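PDB 5GPO: sensor protein CzcS from Pseudomonas aeruginosa, which is a zinc-responsive sensor histidine kinase that probably autophosphorylates and signals in a two-component system for metal detoxification. Local coordinates for residues 81-95 / 107-121. Residues are numbered along the deposited sequence; the frame is centred on the assembly and turned at random.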
loop_
_atom_site.group_PDB
_atom_site.type_symbol
_atom_site.label_atom_id
_atom_site.label_comp_id
_atom_site.label_asym_id
_atom_site.label_seq_id
_atom_site.Cartn_x
_atom_site.Cartn_y
_atom_site.Cartn_z
ATOM N N LEU B 81 -16.380 12.936 -8.336
ATOM C CA LEU B 81 -15.788 12.155 -9.419
ATOM C C LEU B 81 -16.775 11.135 -9.971
ATOM O O LEU B 81 -16.895 10.978 -11.191
ATOM C CB LEU B 81 -14.524 11.449 -8.921
ATOM C CG LEU B 81 -13.823 10.556 -9.938
ATOM C CD1 LEU B 81 -13.500 11.338 -11.185
ATOM C CD2 LEU B 81 -12.552 9.989 -9.318
ATOM N N LEU B 82 -17.487 10.427 -9.086
ATOM C CA LEU B 82 -18.481 9.463 -9.531
ATOM C C LEU B 82 -19.572 10.141 -10.345
ATOM O O LEU B 82 -20.093 9.556 -11.302
ATOM C CB LEU B 82 -19.103 8.746 -8.328
ATOM C CG LEU B 82 -20.320 7.874 -8.648
ATOM C CD1 LEU B 82 -19.899 6.761 -9.613
ATOM C CD2 LEU B 82 -20.907 7.281 -7.370
ATOM N N ALA B 83 -19.904 11.384 -9.996
ATOM C CA ALA B 83 -20.927 12.107 -10.741
ATOM C C ALA B 83 -20.426 12.472 -12.132
ATOM O O ALA B 83 -21.190 12.441 -13.103
ATOM C CB ALA B 83 -21.356 13.354 -9.970
ATOM N N ARG B 84 -19.139 12.802 -12.256
ATOM C CA ARG B 84 -18.614 13.094 -13.586
ATOM C C ARG B 84 -18.603 11.846 -14.459
ATOM O O ARG B 84 -18.890 11.925 -15.659
ATOM C CB ARG B 84 -17.226 13.718 -13.476
ATOM C CG ARG B 84 -17.296 15.143 -12.973
ATOM C CD ARG B 84 -15.926 15.705 -12.667
ATOM N NE ARG B 84 -15.104 15.854 -13.863
ATOM C CZ ARG B 84 -13.819 16.195 -13.835
ATOM N NH1 ARG B 84 -13.223 16.403 -12.669
ATOM N NH2 ARG B 84 -13.128 16.309 -14.963
ATOM N N LEU B 85 -18.307 10.681 -13.874
ATOM C CA LEU B 85 -18.336 9.431 -14.635
ATOM C C LEU B 85 -19.749 9.125 -15.123
ATOM O O LEU B 85 -19.958 8.758 -16.285
ATOM C CB LEU B 85 -17.815 8.281 -13.771
ATOM C CG LEU B 85 -16.325 8.227 -13.440
ATOM C CD1 LEU B 85 -16.045 7.089 -12.458
ATOM C CD2 LEU B 85 -15.494 8.053 -14.702
ATOM N N GLN B 86 -20.737 9.281 -14.241
ATOM C CA GLN B 86 -22.114 8.960 -14.590
ATOM C C GLN B 86 -22.728 9.975 -15.549
ATOM O O GLN B 86 -23.752 9.672 -16.174
ATOM C CB GLN B 86 -22.938 8.831 -13.307
ATOM C CG GLN B 86 -22.462 7.658 -12.447
ATOM C CD GLN B 86 -23.274 7.455 -11.178
ATOM O OE1 GLN B 86 -23.798 8.406 -10.596
ATOM N NE2 GLN B 86 -23.388 6.203 -10.747
ATOM N N ALA B 87 -22.126 11.160 -15.693
ATOM C CA ALA B 87 -22.518 12.112 -16.726
ATOM C C ALA B 87 -21.697 11.958 -18.012
ATOM O O ALA B 87 -21.575 12.921 -18.785
ATOM C CB ALA B 87 -22.413 13.543 -16.194
ATOM N N ASP B 88 -21.130 10.771 -18.244
ATOM C CA ASP B 88 -20.403 10.444 -19.476
ATOM C C ASP B 88 -19.300 11.451 -19.809
ATOM O O ASP B 88 -19.029 11.718 -20.982
ATOM C CB ASP B 88 -21.367 10.302 -20.657
ATOM C CG ASP B 88 -22.253 9.078 -20.538
ATOM O OD1 ASP B 88 -21.756 8.027 -20.077
ATOM O OD2 ASP B 88 -23.447 9.168 -20.902
ATOM N N ALA B 89 -18.642 12.010 -18.794
ATOM C CA ALA B 89 -17.414 12.752 -19.055
ATOM C C ALA B 89 -16.389 11.843 -19.729
ATOM O O ALA B 89 -16.406 10.618 -19.566
ATOM C CB ALA B 89 -16.834 13.327 -17.757
ATOM N N ARG B 90 -15.496 12.454 -20.508
ATOM C CA ARG B 90 -14.447 11.687 -21.170
ATOM C C ARG B 90 -13.600 10.953 -20.141
ATOM O O ARG B 90 -13.233 11.516 -19.108
ATOM C CB ARG B 90 -13.563 12.608 -22.008
ATOM N N GLN B 91 -13.290 9.693 -20.427
ATOM C CA GLN B 91 -12.524 8.861 -19.500
ATOM C C GLN B 91 -11.098 8.616 -19.988
ATOM O O GLN B 91 -10.855 8.562 -21.196
ATOM C CB GLN B 91 -13.234 7.533 -19.276
ATOM C CG GLN B 91 -14.632 7.691 -18.699
ATOM C CD GLN B 91 -15.193 6.375 -18.213
ATOM O OE1 GLN B 91 -14.499 5.356 -18.220
ATOM N NE2 GLN B 91 -16.448 6.389 -17.774
ATOM N N PRO B 92 -10.146 8.461 -19.046
ATOM C CA PRO B 92 -10.365 8.563 -17.599
ATOM C C PRO B 92 -10.602 10.009 -17.143
ATOM O O PRO B 92 -10.136 10.947 -17.789
ATOM C CB PRO B 92 -9.073 7.980 -17.011
ATOM C CG PRO B 92 -8.041 8.217 -18.060
ATOM C CD PRO B 92 -8.764 8.058 -19.370
ATOM N N VAL B 93 -11.364 10.173 -16.068
ATOM C CA VAL B 93 -11.661 11.481 -15.496
ATOM C C VAL B 93 -10.674 11.757 -14.367
ATOM O O VAL B 93 -10.503 10.931 -13.465
ATOM C CB VAL B 93 -13.111 11.540 -14.976
ATOM C CG1 VAL B 93 -13.388 12.892 -14.351
ATOM C CG2 VAL B 93 -14.110 11.262 -16.103
ATOM N N PHE B 94 -10.041 12.927 -14.404
ATOM C CA PHE B 94 -9.107 13.360 -13.381
ATOM C C PHE B 94 -9.778 14.363 -12.463
ATOM O O PHE B 94 -10.618 15.165 -12.883
ATOM C CB PHE B 94 -7.858 14.003 -13.986
ATOM C CG PHE B 94 -6.863 13.018 -14.501
ATOM C CD1 PHE B 94 -5.901 12.487 -13.652
ATOM C CD2 PHE B 94 -6.882 12.621 -15.828
ATOM C CE1 PHE B 94 -4.966 11.568 -14.123
ATOM C CE2 PHE B 94 -5.949 11.713 -16.308
ATOM C CZ PHE B 94 -4.992 11.182 -15.449
ATOM N N GLN B 95 -9.383 14.326 -11.199
ATOM C CA GLN B 95 -9.946 15.246 -10.227
ATOM C C GLN B 95 -8.862 15.647 -9.251
ATOM O O GLN B 95 -8.254 14.783 -8.616
ATOM C CB GLN B 95 -11.110 14.606 -9.487
ATOM C CG GLN B 95 -11.713 15.511 -8.450
ATOM C CD GLN B 95 -12.550 14.731 -7.483
ATOM O OE1 GLN B 95 -12.030 13.894 -6.730
ATOM N NE2 GLN B 95 -13.853 14.968 -7.505
ATOM N N SER B 107 -7.243 12.258 -7.817
ATOM C CA SER B 107 -7.968 11.035 -8.092
ATOM C C SER B 107 -8.155 10.872 -9.596
ATOM O O SER B 107 -8.075 11.832 -10.373
ATOM C CB SER B 107 -9.337 11.015 -7.406
ATOM O OG SER B 107 -9.255 11.428 -6.061
ATOM N N ILE B 108 -8.381 9.625 -9.992
ATOM C CA ILE B 108 -8.687 9.259 -11.368
ATOM C C ILE B 108 -9.817 8.248 -11.310
ATOM O O ILE B 108 -9.870 7.415 -10.391
ATOM C CB ILE B 108 -7.437 8.710 -12.114
ATOM C CG1 ILE B 108 -7.693 8.606 -13.624
ATOM C CG2 ILE B 108 -6.966 7.379 -11.539
ATOM C CD1 ILE B 108 -6.451 8.212 -14.423
ATOM N N GLY B 109 -10.750 8.344 -12.245
ATOM C CA GLY B 109 -11.867 7.426 -12.306
ATOM C C GLY B 109 -12.097 6.900 -13.709
ATOM O O GLY B 109 -11.863 7.592 -14.697
ATOM N N ALA B 110 -12.554 5.651 -13.783
ATOM C CA ALA B 110 -12.931 5.096 -15.074
ATOM C C ALA B 110 -13.937 3.970 -14.886
ATOM O O ALA B 110 -14.001 3.319 -13.839
ATOM C CB ALA B 110 -11.707 4.599 -15.858
ATOM N N SER B 111 -14.726 3.746 -15.930
ATOM C CA SER B 111 -15.610 2.595 -15.975
ATOM C C SER B 111 -14.835 1.400 -16.509
ATOM O O SER B 111 -13.987 1.543 -17.399
ATOM C CB SER B 111 -16.839 2.866 -16.847
ATOM O OG SER B 111 -17.533 4.033 -16.438
ATOM N N MET B 112 -15.102 0.231 -15.928
ATOM C CA MET B 112 -14.470 -1.017 -16.338
ATOM C C MET B 112 -15.525 -2.105 -16.370
ATOM O O MET B 112 -16.648 -1.924 -15.893
ATOM C CB MET B 112 -13.326 -1.418 -15.396
ATOM C CG MET B 112 -12.233 -0.396 -15.384
ATOM S SD MET B 112 -10.799 -0.868 -14.431
ATOM C CE MET B 112 -9.927 0.704 -14.499
ATOM N N ARG B 113 -15.161 -3.243 -16.953
ATOM C CA ARG B 113 -15.973 -4.446 -16.845
ATOM C C ARG B 113 -15.093 -5.550 -16.293
ATOM O O ARG B 113 -14.111 -5.942 -16.933
ATOM C CB ARG B 113 -16.578 -4.864 -18.185
ATOM C CG ARG B 113 -17.511 -6.069 -18.047
ATOM C CD ARG B 113 -18.370 -6.235 -19.285
ATOM N NE ARG B 113 -19.124 -5.017 -19.583
ATOM C CZ ARG B 113 -20.338 -4.744 -19.111
ATOM N NH1 ARG B 113 -20.958 -5.603 -18.316
ATOM N NH2 ARG B 113 -20.933 -3.605 -19.441
ATOM N N MET B 114 -15.442 -6.032 -15.107
ATOM C CA MET B 114 -14.721 -7.126 -14.489
ATOM C C MET B 114 -14.861 -8.386 -15.334
ATOM O O MET B 114 -15.785 -8.526 -16.143
ATOM C CB MET B 114 -15.233 -7.357 -13.071
ATOM C CG MET B 114 -15.007 -6.164 -12.159
ATOM S SD MET B 114 -15.390 -6.533 -10.453
ATOM C CE MET B 114 -14.358 -7.979 -10.172
ATOM N N LYS B 115 -13.913 -9.309 -15.147
ATOM C CA LYS B 115 -13.876 -10.492 -15.998
ATOM C C LYS B 115 -15.146 -11.319 -15.858
ATOM O O LYS B 115 -15.600 -11.925 -16.836
ATOM C CB LYS B 115 -12.645 -11.342 -15.677
ATOM C CG LYS B 115 -12.336 -12.375 -16.757
ATOM C CD LYS B 115 -11.392 -13.453 -16.257
ATOM C CE LYS B 115 -9.965 -12.953 -16.141
ATOM N NZ LYS B 115 -9.075 -13.994 -15.527
ATOM N N ASN B 116 -15.749 -11.331 -14.673
ATOM C CA ASN B 116 -16.979 -12.073 -14.443
ATOM C C ASN B 116 -18.218 -11.360 -14.981
ATOM O O ASN B 116 -19.330 -11.843 -14.758
ATOM C CB ASN B 116 -17.147 -12.369 -12.947
ATOM C CG ASN B 116 -17.093 -11.115 -12.082
ATOM O OD1 ASN B 116 -17.409 -10.009 -12.533
ATOM N ND2 ASN B 116 -16.700 -11.289 -10.824
ATOM N N GLY B 117 -18.057 -10.233 -15.676
ATOM C CA GLY B 117 -19.152 -9.529 -16.301
ATOM C C GLY B 117 -19.627 -8.288 -15.561
ATOM O O GLY B 117 -20.372 -7.492 -16.144
ATOM N N THR B 118 -19.228 -8.097 -14.309
ATOM C CA THR B 118 -19.789 -6.979 -13.528
ATOM C C THR B 118 -19.293 -5.647 -14.068
ATOM O O THR B 118 -18.074 -5.433 -14.126
ATOM C CB THR B 118 -19.420 -7.083 -12.047
ATOM O OG1 THR B 118 -19.797 -8.362 -11.527
ATOM C CG2 THR B 118 -20.140 -5.978 -11.246
ATOM N N PRO B 119 -20.176 -4.715 -14.440
ATOM C CA PRO B 119 -19.712 -3.372 -14.804
ATOM C C PRO B 119 -19.445 -2.571 -13.538
ATOM O O PRO B 119 -20.281 -2.526 -12.628
ATOM C CB PRO B 119 -20.882 -2.794 -15.612
ATOM C CG PRO B 119 -22.071 -3.487 -15.062
ATOM C CD PRO B 119 -21.630 -4.864 -14.636
ATOM N N VAL B 120 -18.257 -1.967 -13.464
ATOM C CA VAL B 120 -17.821 -1.287 -12.252
ATOM C C VAL B 120 -17.300 0.102 -12.584
ATOM O O VAL B 120 -16.838 0.378 -13.701
ATOM C CB VAL B 120 -16.748 -2.086 -11.462
ATOM C CG1 VAL B 120 -17.325 -3.411 -10.928
ATOM C CG2 VAL B 120 -15.443 -2.297 -12.287
ATOM N N GLN B 121 -17.393 0.989 -11.600
ATOM C CA GLN B 121 -16.741 2.290 -11.630
ATOM C C GLN B 121 -15.595 2.251 -10.630
ATOM O O GLN B 121 -15.784 1.816 -9.489
ATOM C CB GLN B 121 -17.702 3.427 -11.272
ATOM C CG GLN B 121 -19.007 3.474 -12.072
ATOM C CD GLN B 121 -18.849 4.120 -13.437
ATOM O OE1 GLN B 121 -17.751 4.202 -13.978
ATOM N NE2 GLN B 121 -19.960 4.593 -13.998
HETATM O O HOH W 1 -12.670 3.442 -19.655
HETATM O O HOH W 2 -12.003 11.131 -5.515
HETATM O O HOH W 3 -9.423 13.844 -5.870
#
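With CG anti to its carbonyl carbon (chi1 -60°) and an extended chain beyond, Q91 carries its amide across to S111. Both ends of the amide are used. OE1 accepts from S111 N at 2.8 Å, with the donor above the carbonyl plane. NE2 donates almost straight to S111 OG, which lies close to the amide plane. S111 OG also lies doubtfully close to Q121 OE1. A water joins Q91 OE1 to S111 O.

I108 has CG1 anti to its backbone N (chi1 -168°), which lays that branch over one face of the F94 ring in a CH-pi contact. Its CD1 reaches F94 CZ at 3.5 Å and P92 CB at 3.7 Å. The peptide bond before P92 is cis. F94 and I108 form a non-hydrogen-bonded pair, between the hydrogen-bonded pairs V93-G109 and Q95-S107. This is the antiparallel hairpin of strands 93-98 and 104-113, at the edge, within this chain, of a five-stranded antiparallel sheet in the order 2-1-5-4-3, consistent with the PAS-like fold of many histidine kinase sensor domains. R10 of the second subunit packs on F94.

Helix 75-86 crosses the other face of the sheet, and a Schellman motif with D88 as its C-prime residue ends it. L81 CD2 rests on G109 N at 3.8 Å, and L85 CD2 meets G109 O at 3.7 Å. Both leucines pack directly on the backbone of G109. L85 CD1 lies 3.7 Å from Q121 OE1, and the two side chains run alongside each other, pointing opposite ways. L81 and L85 also touch L123 of strand 119-127.

On this helix-facing side, a water bridges Q95 OE1 and S107 OG. Q95 NE2 bonds to A77 O in the helix, and S107 OG to S125 OG.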